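Local coordinates for protein quinone oxidoreductase (Coxiella burnetii, PDB 3TQH) that binds NADPH and, judging from its family, probably uses it to reduce quinones, at residues A[37-42]-A[109-114]; A[219-224]-A[241-246]; A[288-293]-A[311-316]. All blocks are in the same frame, centred on the assembly; numbering follows the deposited sequence.

Contact 1 (A[37-42]-A[109-114]); sequences LIKVHA and AEYVCA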
loop_
_atom_site.group_PDB
_atom_site.type_symbol
_atom_site.label_atom_id
_atom_site.label_comp_id
_atom_site.label_asym_id
_atom_site.label_seq_id
_atom_site.Cartn_x
_atom_site.Cartn_y
_atom_site.Cartn_z
ATOM N N LEU A 37 7.330 -12.783 18.198
ATOM C CA LEU A 37 7.931 -11.460 18.339
ATOM C C LEU A 37 9.023 -11.299 17.286
ATOM O O LEU A 37 9.892 -12.163 17.147
ATOM C CB LEU A 37 8.508 -11.276 19.743
ATOM C CG LEU A 37 8.953 -9.859 20.130
ATOM C CD1 LEU A 37 7.761 -8.917 20.255
ATOM C CD2 LEU A 37 9.739 -9.891 21.428
ATOM N N ILE A 38 8.969 -10.192 16.549
ATOM C CA ILE A 38 9.873 -9.927 15.434
ATOM C C ILE A 38 10.755 -8.713 15.727
ATOM O O ILE A 38 10.247 -7.659 16.087
ATOM C CB ILE A 38 9.090 -9.602 14.135
ATOM C CG1 ILE A 38 8.030 -10.670 13.826
ATOM C CG2 ILE A 38 10.051 -9.463 12.958
ATOM C CD1 ILE A 38 8.595 -12.037 13.551
ATOM N N LYS A 39 12.070 -8.857 15.561
ATOM C CA LYS A 39 12.970 -7.703 15.546
ATOM C C LYS A 39 12.855 -7.035 14.173
ATOM O O LYS A 39 13.207 -7.645 13.160
ATOM C CB LYS A 39 14.412 -8.140 15.812
ATOM C CG LYS A 39 15.436 -7.005 15.789
ATOM C CD LYS A 39 16.875 -7.519 15.637
ATOM C CE LYS A 39 17.455 -8.017 16.942
ATOM N NZ LYS A 39 18.947 -8.126 16.884
ATOM N N VAL A 40 12.367 -5.795 14.141
ATOM C CA VAL A 40 12.094 -5.100 12.881
ATOM C C VAL A 40 13.359 -4.527 12.240
ATOM O O VAL A 40 14.115 -3.801 12.874
ATOM C CB VAL A 40 11.058 -3.959 13.066
ATOM C CG1 VAL A 40 10.827 -3.207 11.750
ATOM C CG2 VAL A 40 9.740 -4.519 13.589
ATOM N N HIS A 41 13.569 -4.859 10.971
ATOM C CA HIS A 41 14.664 -4.299 10.180
ATOM C C HIS A 41 14.180 -3.133 9.322
ATOM O O HIS A 41 14.898 -2.146 9.155
ATOM C CB HIS A 41 15.314 -5.383 9.315
ATOM C CG HIS A 41 16.264 -6.259 10.072
ATOM N ND1 HIS A 41 17.610 -6.326 9.781
ATOM C CD2 HIS A 41 16.069 -7.082 11.131
ATOM C CE1 HIS A 41 18.199 -7.166 10.616
ATOM N NE2 HIS A 41 17.287 -7.636 11.447
ATOM N N ALA A 42 12.959 -3.238 8.799
ATOM C CA ALA A 42 12.393 -2.191 7.954
ATOM C C ALA A 42 10.867 -2.130 8.074
ATOM O O ALA A 42 10.215 -3.142 8.351
ATOM C CB ALA A 42 12.809 -2.412 6.505
ATOM N N ALA A 109 8.446 0.875 14.685
ATOM C CA ALA A 109 8.936 0.381 15.976
ATOM C C ALA A 109 10.007 -0.692 15.801
ATOM O O ALA A 109 10.150 -1.275 14.734
ATOM C CB ALA A 109 7.785 -0.161 16.796
ATOM N N GLU A 110 10.758 -0.946 16.860
ATOM C CA GLU A 110 11.867 -1.892 16.821
ATOM C C GLU A 110 11.413 -3.354 16.915
ATOM O O GLU A 110 12.134 -4.255 16.491
ATOM C CB GLU A 110 12.845 -1.577 17.955
ATOM C CG GLU A 110 13.561 -0.239 17.797
ATOM C CD GLU A 110 14.547 0.043 18.921
ATOM O OE1 GLU A 110 14.261 -0.305 20.089
ATOM O OE2 GLU A 110 15.611 0.628 18.636
ATOM N N TYR A 111 10.233 -3.585 17.490
ATOM C CA TYR A 111 9.664 -4.930 17.611
ATOM C C TYR A 111 8.176 -4.915 17.294
ATOM O O TYR A 111 7.462 -3.977 17.664
ATOM C CB TYR A 111 9.870 -5.497 19.020
ATOM C CG TYR A 111 11.319 -5.667 19.399
ATOM C CD1 TYR A 111 11.981 -6.873 19.175
ATOM C CD2 TYR A 111 12.037 -4.619 19.969
ATOM C CE1 TYR A 111 13.323 -7.029 19.513
ATOM C CE2 TYR A 111 13.372 -4.763 20.306
ATOM C CZ TYR A 111 14.012 -5.968 20.079
ATOM O OH TYR A 111 15.338 -6.113 20.419
ATOM N N VAL A 112 7.711 -5.957 16.610
ATOM C CA VAL A 112 6.284 -6.148 16.376
ATOM C C VAL A 112 5.857 -7.566 16.729
ATOM O O VAL A 112 6.665 -8.494 16.729
ATOM C CB VAL A 112 5.880 -5.846 14.918
ATOM C CG1 VAL A 112 6.202 -4.407 14.571
ATOM C CG2 VAL A 112 6.562 -6.807 13.943
ATOM N N CYS A 113 4.576 -7.704 17.047
ATOM C CA CYS A 113 3.947 -9.001 17.250
ATOM C C CYS A 113 3.212 -9.348 15.963
ATOM O O CYS A 113 2.554 -8.490 15.378
ATOM C CB CYS A 113 2.974 -8.942 18.430
ATOM S SG CYS A 113 1.895 -10.368 18.611
ATOM N N ALA A 114 3.330 -10.596 15.518
ATOM C CA ALA A 114 2.665 -11.031 14.290
ATOM C C ALA A 114 2.231 -12.495 14.341
ATOM O O ALA A 114 2.816 -13.316 15.054
ATOM C CB ALA A 114 3.570 -10.799 13.097
#
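Ile38 and Val112 sit opposite each other as an antiparallel hydrogen-bonded pair, and the tight part of the contact runs from them to Val40. Ile38 N donates to Val112 O at 2.9 Å, and Val112 N returns a bond to Ile38 O at 3.1 Å. One step on, Val40 N donates to Glu110 O at 2.8 Å. On the apolar face, Val112 CG2 comes within 3.8 Å of Ile38 CB, the two side chains crossing obliquely. With chi1 at -60°, Val112 CG1 is anti to the carbonyl carbon and meets Val40 CG2 at 3.7 Å, roughly at a right angle. Val40 CB also rests on Ala109 O, 3.3 Å away.

The face carrying Leu37, Lys39 and Tyr111 is looser, and Lys39 and Tyr111 are partly open to solvent. Tyr111 CE1 is 4.0 Å from Lys39 CB, but the lysine chain then bends and leads away; the buried Leu37 keeps its CD1 4.2 Å from Tyr111 CB.

Within this GroES-like domain, strand 36-44 also pairs with strand 74-82, whose Phe75 and Val79 touch Ile38. Met7 of strand 6-12 packs against Tyr111, while helix 128-133 lies against Ala42.

Contact 2 (A[219-224]-A[241-246]); sequences VIDLVG and IVSVPT. With NDP (NADPH dihydro-nicotinamide-adenine-dinucleotide phosphate), chain B; SO4 (sulfate ion), chain C.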
loop_
_atom_site.group_PDB
_atom_site.type_symbol
_atom_site.label_atom_id
_atom_site.label_comp_id
_atom_site.label_asym_id
_atom_site.label_seq_id
_atom_site.Cartn_x
_atom_site.Cartn_y
_atom_site.Cartn_z
ATOM N N VAL A 219 -10.841 0.749 -14.853
ATOM C CA VAL A 219 -10.207 1.874 -14.205
ATOM C C VAL A 219 -9.769 1.412 -12.827
ATOM O O VAL A 219 -10.609 1.013 -12.029
ATOM C CB VAL A 219 -11.184 3.054 -14.041
ATOM C CG1 VAL A 219 -10.558 4.157 -13.170
ATOM C CG2 VAL A 219 -11.637 3.593 -15.420
ATOM N N ILE A 220 -8.461 1.432 -12.561
ATOM C CA ILE A 220 -7.953 1.240 -11.212
ATOM C C ILE A 220 -7.836 2.625 -10.596
ATOM O O ILE A 220 -6.849 3.336 -10.808
ATOM C CB ILE A 220 -6.591 0.520 -11.172
ATOM C CG1 ILE A 220 -6.614 -0.761 -12.028
ATOM C CG2 ILE A 220 -6.227 0.183 -9.735
ATOM C CD1 ILE A 220 -7.759 -1.720 -11.696
ATOM N N ASP A 221 -8.871 3.015 -9.860
ATOM C CA ASP A 221 -8.963 4.358 -9.308
ATOM C C ASP A 221 -8.278 4.405 -7.943
ATOM O O ASP A 221 -8.811 3.901 -6.948
ATOM C CB ASP A 221 -10.426 4.791 -9.187
ATOM C CG ASP A 221 -10.596 6.037 -8.353
ATOM O OD1 ASP A 221 -9.722 6.928 -8.435
ATOM O OD2 ASP A 221 -11.599 6.135 -7.609
ATOM N N LEU A 222 -7.094 5.008 -7.908
ATOM C CA LEU A 222 -6.323 5.120 -6.678
ATOM C C LEU A 222 -6.399 6.517 -6.062
ATOM O O LEU A 222 -5.670 6.808 -5.121
ATOM C CB LEU A 222 -4.871 4.721 -6.943
ATOM C CG LEU A 222 -4.694 3.266 -7.398
ATOM C CD1 LEU A 222 -3.324 3.060 -8.015
ATOM C CD2 LEU A 222 -4.923 2.306 -6.225
ATOM N N VAL A 223 -7.289 7.370 -6.581
ATOM C CA VAL A 223 -7.505 8.723 -6.026
ATOM C C VAL A 223 -8.873 8.846 -5.346
ATOM O O VAL A 223 -8.985 9.430 -4.274
ATOM C CB VAL A 223 -7.371 9.819 -7.112
ATOM C CG1 VAL A 223 -7.600 11.208 -6.512
ATOM C CG2 VAL A 223 -6.005 9.733 -7.775
ATOM N N GLY A 224 -9.907 8.301 -5.969
ATOM C CA GLY A 224 -11.246 8.344 -5.406
ATOM C C GLY A 224 -11.858 9.730 -5.517
ATOM O O GLY A 224 -11.385 10.582 -6.285
ATOM N N ILE A 241 -15.003 -0.228 -12.742
ATOM C CA ILE A 241 -14.097 0.614 -11.974
ATOM C C ILE A 241 -13.865 -0.023 -10.599
ATOM O O ILE A 241 -14.806 -0.451 -9.927
ATOM C CB ILE A 241 -14.627 2.073 -11.853
ATOM C CG1 ILE A 241 -13.661 2.946 -11.045
ATOM C CG2 ILE A 241 -16.036 2.118 -11.241
ATOM C CD1 ILE A 241 -14.095 4.398 -10.961
ATOM N N VAL A 242 -12.592 -0.117 -10.222
ATOM C CA VAL A 242 -12.186 -0.533 -8.888
ATOM C C VAL A 242 -11.669 0.702 -8.169
ATOM O O VAL A 242 -10.549 1.158 -8.420
ATOM C CB VAL A 242 -11.091 -1.606 -8.936
ATOM C CG1 VAL A 242 -10.706 -2.028 -7.532
ATOM C CG2 VAL A 242 -11.568 -2.808 -9.748
ATOM N N SER A 243 -12.499 1.252 -7.286
ATOM C CA SER A 243 -12.138 2.449 -6.542
ATOM C C SER A 243 -11.548 2.044 -5.201
ATOM O O SER A 243 -12.257 1.533 -4.339
ATOM C CB SER A 243 -13.354 3.363 -6.363
ATOM O OG SER A 243 -12.939 4.688 -6.072
ATOM N N VAL A 244 -10.245 2.285 -5.043
ATOM C CA VAL A 244 -9.437 1.698 -3.967
ATOM C C VAL A 244 -9.493 2.448 -2.618
ATOM O O VAL A 244 -9.510 1.800 -1.569
ATOM C CB VAL A 244 -7.963 1.510 -4.441
ATOM C CG1 VAL A 244 -7.056 1.039 -3.305
ATOM C CG2 VAL A 244 -7.911 0.525 -5.602
ATOM N N PRO A 245 -9.511 3.801 -2.628
ATOM C CA PRO A 245 -9.693 4.471 -1.340
ATOM C C PRO A 245 -11.067 4.168 -0.773
ATOM O O PRO A 245 -12.076 4.311 -1.472
ATOM C CB PRO A 245 -9.542 5.963 -1.673
ATOM C CG PRO A 245 -8.847 6.001 -2.987
ATOM C CD PRO A 245 -9.292 4.767 -3.715
ATOM N N THR A 246 -11.097 3.733 0.482
ATOM C CA THR A 246 -12.306 3.182 1.083
ATOM C C THR A 246 -13.367 4.229 1.410
ATOM O O THR A 246 -14.558 3.928 1.388
ATOM C CB THR A 246 -11.961 2.416 2.380
ATOM O OG1 THR A 246 -11.257 3.289 3.269
ATOM C CG2 THR A 246 -11.092 1.189 2.071
HETATM P PA NDP B . 0.505 7.425 -2.715
HETATM O O1A NDP B . 0.615 8.498 -1.709
HETATM O O2A NDP B . 1.737 6.615 -2.780
HETATM O O5B NDP B . 0.220 8.052 -4.167
HETATM C C5B NDP B . 0.896 9.235 -4.548
HETATM C C4B NDP B . 0.710 9.478 -6.038
HETATM O O4B NDP B . -0.577 10.012 -6.267
HETATM C C3B NDP B . 1.694 10.475 -6.636
HETATM O O3B NDP B . 2.628 9.792 -7.446
HETATM C C2B NDP B . 0.841 11.448 -7.443
HETATM O O2B NDP B . 1.300 11.616 -8.766
HETATM C C1B NDP B . -0.529 10.791 -7.439
HETATM N N9A NDP B . -1.662 11.729 -7.438
HETATM C C8A NDP B . -1.988 12.630 -6.456
HETATM N N7A NDP B . -3.112 13.279 -6.825
HETATM C C5A NDP B . -3.507 12.806 -8.024
HETATM C C6A NDP B . -4.582 13.134 -8.839
HETATM N N6A NDP B . -5.433 14.071 -8.455
HETATM N N1A NDP B . -4.748 12.484 -10.041
HETATM C C2A NDP B . -3.842 11.504 -10.422
HETATM N N3A NDP B . -2.773 11.172 -9.607
HETATM C C4A NDP B . -2.609 11.823 -8.423
HETATM O O3 NDP B . -0.787 6.508 -2.426
HETATM P PN NDP B . -0.894 4.904 -2.581
HETATM O O1N NDP B . -0.153 4.263 -1.474
HETATM O O2N NDP B . -0.631 4.465 -3.960
HETATM O O5D NDP B . -2.463 4.720 -2.287
HETATM C C5D NDP B . -3.447 5.414 -3.029
HETATM C C4D NDP B . -4.777 5.375 -2.284
HETATM O O4D NDP B . -5.211 4.037 -2.129
HETATM C C3D NDP B . -4.655 5.979 -0.893
HETATM O O3D NDP B . -5.750 6.834 -0.655
HETATM C C2D NDP B . -4.660 4.782 0.035
HETATM O O2D NDP B . -5.192 5.083 1.312
HETATM C C1D NDP B . -5.491 3.772 -0.763
HETATM N N1N NDP B . -5.220 2.348 -0.455
HETATM C C2N NDP B . -6.296 1.539 -0.184
HETATM C C3N NDP B . -6.146 0.201 0.173
HETATM C C7N NDP B . -7.332 -0.670 0.466
HETATM O O7N NDP B . -7.109 -2.013 0.836
HETATM N N7N NDP B . -8.561 -0.163 0.383
HETATM C C4N NDP B . -4.753 -0.357 0.262
HETATM C C5N NDP B . -3.625 0.572 -0.057
HETATM C C6N NDP B . -3.923 1.887 -0.406
HETATM P P2B NDP B . 1.985 12.993 -9.245
HETATM O O1X NDP B . 2.624 12.759 -10.590
HETATM O O2X NDP B . 3.052 13.411 -8.262
HETATM O O3X NDP B . 0.973 14.100 -9.375
HETATM S S SO4 C . -7.815 3.485 2.971
HETATM O O1 SO4 C . -6.583 2.703 2.864
HETATM O O2 SO4 C . -8.503 3.542 1.684
HETATM O O3 SO4 C . -8.690 2.880 3.969
HETATM O O4 SO4 C . -7.498 4.837 3.405
#
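The carboxylate of Asp221 is gripped at both oxygens. Ser243 OG donates to Asp221 OD2 on its anti side, 26° out of the carboxylate plane, at a short 2.5 Å. Gly224 N meets Asp221 OD1 on the syn side at 2.8 Å, and Val223 N comes to the same oxygen from above the same face of the group. The Val223 bond makes an Asx turn and the Gly224 bond an Asx motif, fixing the chain just past the strand end. Asp221 CG is anti to its own backbone N (chi1 168°), on the side of Ser243 OG. Two more flat groups belong to NADPH. Val223 CG2 lies over a face of the adenine, close to the centre of the six-membered ring and 3.8 Å from NDP N1A. Val244 CG1 sits above the C2N rim of the nicotinamide, 3.3 Å from NDP C2N, and the carboxamide N7N of NDP donates to Val244 O at 2.9 Å.

Strands 216-221 and 239-243 run parallel as neighbours in the six-stranded Rossmann-type sheet, and the cofactor sits beyond their C-terminal ends, as in other nucleotide-binding dehydrogenases. Val244 N continues the pairing to Asp221 O at 2.9 Å, and Pro245 CD rests against the same oxygen. Leu222 CD2 lies 3.5 Å from Val244 CG2, their side chains pointing the same way; Ile158 of strand 155-158 touches the leucine. Deeper in the sheet, Val219 and Ile241 lie side by side, and Ser231 of helix 225-231 touches both. At the far end, Thr246 holds a sulfate, probably from the crystallisation liquor, through its backbone N and OG1.

Contact 3 (A[288-293]-A[311-316]); sequences RIEISR and HVRGKL. With NDP (NADPH dihydro-nicotinamide-adenine-dinucleotide phosphate), chain B.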
loop_
_atom_site.group_PDB
_atom_site.type_symbol
_atom_site.label_atom_id
_atom_site.label_comp_id
_atom_site.label_asym_id
_atom_site.label_seq_id
_atom_site.Cartn_x
_atom_site.Cartn_y
_atom_site.Cartn_z
ATOM N N ARG A 288 9.929 -3.923 -10.213
ATOM C CA ARG A 288 10.726 -2.954 -9.464
ATOM C C ARG A 288 9.896 -2.336 -8.361
ATOM O O ARG A 288 8.774 -1.891 -8.610
ATOM C CB ARG A 288 11.215 -1.828 -10.366
ATOM C CG ARG A 288 12.151 -0.878 -9.644
ATOM C CD ARG A 288 12.307 0.458 -10.332
ATOM N NE ARG A 288 13.025 1.387 -9.465
ATOM C CZ ARG A 288 14.326 1.320 -9.182
ATOM N NH1 ARG A 288 15.095 0.368 -9.704
ATOM N NH2 ARG A 288 14.869 2.220 -8.370
ATOM N N ILE A 289 10.455 -2.313 -7.151
ATOM C CA ILE A 289 9.913 -1.519 -6.056
ATOM C C ILE A 289 10.756 -0.257 -5.956
ATOM O O ILE A 289 11.933 -0.310 -5.586
ATOM C CB ILE A 289 9.957 -2.248 -4.698
ATOM C CG1 ILE A 289 9.413 -3.667 -4.822
ATOM C CG2 ILE A 289 9.150 -1.466 -3.664
ATOM C CD1 ILE A 289 9.302 -4.383 -3.505
ATOM N N GLU A 290 10.151 0.868 -6.312
ATOM C CA GLU A 290 10.796 2.164 -6.245
ATOM C C GLU A 290 10.727 2.682 -4.819
ATOM O O GLU A 290 9.658 3.025 -4.328
ATOM C CB GLU A 290 10.097 3.144 -7.195
ATOM C CG GLU A 290 10.594 4.584 -7.125
ATOM C CD GLU A 290 12.049 4.735 -7.521
ATOM O OE1 GLU A 290 12.551 3.898 -8.304
ATOM O OE2 GLU A 290 12.686 5.703 -7.053
ATOM N N ILE A 291 11.874 2.717 -4.156
ATOM C CA ILE A 291 12.001 3.345 -2.854
ATOM C C ILE A 291 12.629 4.725 -3.069
ATOM O O ILE A 291 13.824 4.839 -3.339
ATOM C CB ILE A 291 12.860 2.484 -1.916
ATOM C CG1 ILE A 291 12.211 1.106 -1.730
ATOM C CG2 ILE A 291 13.037 3.176 -0.567
ATOM C CD1 ILE A 291 13.134 0.068 -1.122
ATOM N N SER A 292 11.816 5.772 -2.975
ATOM C CA SER A 292 12.293 7.123 -3.281
ATOM C C SER A 292 13.047 7.771 -2.109
ATOM O O SER A 292 13.960 8.568 -2.324
ATOM C CB SER A 292 11.145 8.020 -3.763
ATOM O OG SER A 292 10.117 8.120 -2.797
ATOM N N ARG A 293 12.680 7.438 -0.877
ATOM C CA ARG A 293 13.459 7.898 0.265
ATOM C C ARG A 293 13.430 6.938 1.458
ATOM O O ARG A 293 12.420 6.311 1.745
ATOM C CB ARG A 293 13.034 9.307 0.693
ATOM C CG ARG A 293 13.852 9.793 1.869
ATOM C CD ARG A 293 13.919 11.286 2.055
ATOM N NE ARG A 293 14.520 11.534 3.368
ATOM C CZ ARG A 293 15.823 11.459 3.640
ATOM N NH1 ARG A 293 16.718 11.208 2.683
ATOM N NH2 ARG A 293 16.239 11.680 4.884
ATOM N N HIS A 311 2.210 13.400 -3.270
ATOM C CA HIS A 311 3.072 13.402 -4.452
ATOM C C HIS A 311 4.346 12.549 -4.302
ATOM O O HIS A 311 5.334 12.750 -5.003
ATOM C CB HIS A 311 3.366 14.844 -4.862
ATOM C CG HIS A 311 2.159 15.549 -5.395
ATOM N ND1 HIS A 311 1.545 16.590 -4.734
ATOM C CD2 HIS A 311 1.412 15.313 -6.497
ATOM C CE1 HIS A 311 0.488 16.984 -5.424
ATOM N NE2 HIS A 311 0.388 16.225 -6.498
ATOM N N VAL A 312 4.298 11.565 -3.418
ATOM C CA VAL A 312 5.400 10.627 -3.294
ATOM C C VAL A 312 5.440 9.721 -4.526
ATOM O O VAL A 312 4.423 9.158 -4.925
ATOM C CB VAL A 312 5.281 9.763 -2.023
ATOM C CG1 VAL A 312 6.340 8.686 -2.017
ATOM C CG2 VAL A 312 5.409 10.625 -0.798
ATOM N N ARG A 313 6.620 9.618 -5.133
ATOM C CA ARG A 313 6.867 8.656 -6.197
ATOM C C ARG A 313 7.310 7.374 -5.511
ATOM O O ARG A 313 8.216 7.404 -4.677
ATOM C CB ARG A 313 7.959 9.161 -7.140
ATOM C CG ARG A 313 8.245 8.235 -8.308
ATOM C CD ARG A 313 9.598 8.498 -8.944
ATOM N NE ARG A 313 9.598 9.712 -9.750
ATOM C CZ ARG A 313 10.478 9.980 -10.714
ATOM N NH1 ARG A 313 11.455 9.124 -11.003
ATOM N NH2 ARG A 313 10.381 11.113 -11.402
ATOM N N GLY A 314 6.663 6.259 -5.836
ATOM C CA GLY A 314 6.989 4.970 -5.216
ATOM C C GLY A 314 6.730 4.912 -3.716
ATOM O O GLY A 314 5.660 5.304 -3.244
ATOM N N LYS A 315 7.720 4.430 -2.967
ATOM C CA LYS A 315 7.547 4.129 -1.546
ATOM C C LYS A 315 8.522 4.890 -0.668
ATOM O O LYS A 315 9.679 5.099 -1.046
ATOM C CB LYS A 315 7.743 2.632 -1.297
ATOM C CG LYS A 315 6.662 1.723 -1.869
ATOM C CD LYS A 315 5.287 1.937 -1.241
ATOM C CE LYS A 315 5.250 1.599 0.249
ATOM N NZ LYS A 315 3.865 1.675 0.796
ATOM N N LEU A 316 8.032 5.311 0.499
ATOM C CA LEU A 316 8.879 5.791 1.581
ATOM C C LEU A 316 9.027 4.633 2.553
ATOM O O LEU A 316 8.085 3.853 2.743
ATOM C CB LEU A 316 8.249 6.990 2.297
ATOM C CG LEU A 316 7.849 8.208 1.459
ATOM C CD1 LEU A 316 7.234 9.272 2.362
ATOM C CD2 LEU A 316 9.037 8.767 0.688
HETATM P PA NDP B . 0.505 7.425 -2.715
HETATM O O1A NDP B . 0.615 8.498 -1.709
HETATM O O2A NDP B . 1.737 6.615 -2.780
HETATM O O5B NDP B . 0.220 8.052 -4.167
HETATM C C5B NDP B . 0.896 9.235 -4.548
HETATM C C4B NDP B . 0.710 9.478 -6.038
HETATM O O4B NDP B . -0.577 10.012 -6.267
HETATM C C3B NDP B . 1.694 10.475 -6.636
HETATM O O3B NDP B . 2.628 9.792 -7.446
HETATM C C2B NDP B . 0.841 11.448 -7.443
HETATM O O2B NDP B . 1.300 11.616 -8.766
HETATM C C1B NDP B . -0.529 10.791 -7.439
HETATM N N9A NDP B . -1.662 11.729 -7.438
HETATM C C8A NDP B . -1.988 12.630 -6.456
HETATM N N7A NDP B . -3.112 13.279 -6.825
HETATM C C5A NDP B . -3.507 12.806 -8.024
HETATM C C6A NDP B . -4.582 13.134 -8.839
HETATM N N6A NDP B . -5.433 14.071 -8.455
HETATM N N1A NDP B . -4.748 12.484 -10.041
HETATM C C2A NDP B . -3.842 11.504 -10.422
HETATM N N3A NDP B . -2.773 11.172 -9.607
HETATM C C4A NDP B . -2.609 11.823 -8.423
HETATM O O3 NDP B . -0.787 6.508 -2.426
HETATM P PN NDP B . -0.894 4.904 -2.581
HETATM O O1N NDP B . -0.153 4.263 -1.474
HETATM O O2N NDP B . -0.631 4.465 -3.960
HETATM O O5D NDP B . -2.463 4.720 -2.287
HETATM C C5D NDP B . -3.447 5.414 -3.029
HETATM C C4D NDP B . -4.777 5.375 -2.284
HETATM O O4D NDP B . -5.211 4.037 -2.129
HETATM C C3D NDP B . -4.655 5.979 -0.893
HETATM O O3D NDP B . -5.750 6.834 -0.655
HETATM C C2D NDP B . -4.660 4.782 0.035
HETATM O O2D NDP B . -5.192 5.083 1.312
HETATM C C1D NDP B . -5.491 3.772 -0.763
HETATM N N1N NDP B . -5.220 2.348 -0.455
HETATM C C2N NDP B . -6.296 1.539 -0.184
HETATM C C3N NDP B . -6.146 0.201 0.173
HETATM C C7N NDP B . -7.332 -0.670 0.466
HETATM O O7N NDP B . -7.109 -2.013 0.836
HETATM N N7N NDP B . -8.561 -0.163 0.383
HETATM C C4N NDP B . -4.753 -0.357 0.262
HETATM C C5N NDP B . -3.625 0.572 -0.057
HETATM C C6N NDP B . -3.923 1.887 -0.406
HETATM P P2B NDP B . 1.985 12.993 -9.245
HETATM O O1X NDP B . 2.624 12.759 -10.590
HETATM O O2X NDP B . 3.052 13.411 -8.262
HETATM O O3X NDP B . 0.973 14.100 -9.375
#
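Ile291 and Lys315 pair in parallel, but the register slips by one residue at a beta bulge, and Arg293 then pairs with Leu316. The two strands are the arms of a beta-alpha-beta unit whose connection runs through helix 300-308. Glu290 O accepts Lys315 N at 2.8 Å, and Ser292 N donates to Lys315 O at 3.0 Å. Gly314, with phi of 64°, brings its CA to 3.4 Å from Glu290 O.

At the bulge the side chain of Ser292 turns into the contact. With chi1 at 59°, OG sits between the backbone N and the carbonyl carbon and donates to Arg313 O at 2.8 Å, almost in line with that carbonyl. Leu316 CD2 approaches Ser292 OG at 3.7 Å and Arg293 CB at 4.0 Å; Leu306 and Leu307 of helix 300-308 pack against the leucine. Lys315 lays its CB against Glu290 O, then folds away to bond Leu45 O through NZ. Glu290 is held within its own segment by Arg288, whose NE and NH2 both grip OE1 side-on in a salt bridge. On the cofactor side, the ribose hydroxyl O3B of NADPH donates to Val312 O at 3.2 Å.

How the contacts relate
From the N terminus, contact 1 comes first and closes a loop of 66 residues between strands 36-44 and 111-114 in the GroES-like part of the chain. Contact 2 follows, joining neighbouring strands of the parallel sheet across 16 residues that include helix 225-231. Contact 3 comes last; its 17-residue loop holds helix 300-308 and joins strands 291-295 and 315-319. The three loops lie in series, neither nesting nor crossing. Contacts 1 and 3 share one mixed sheet, because strand 36-44 also pairs with strand 315-319. Contacts 2 and 3 both touch the same NADPH: 219-224 reaches its adenine, 241-246 its nicotinamide end and 311-316 its adenosine ribose, with centres about 20 Å apart.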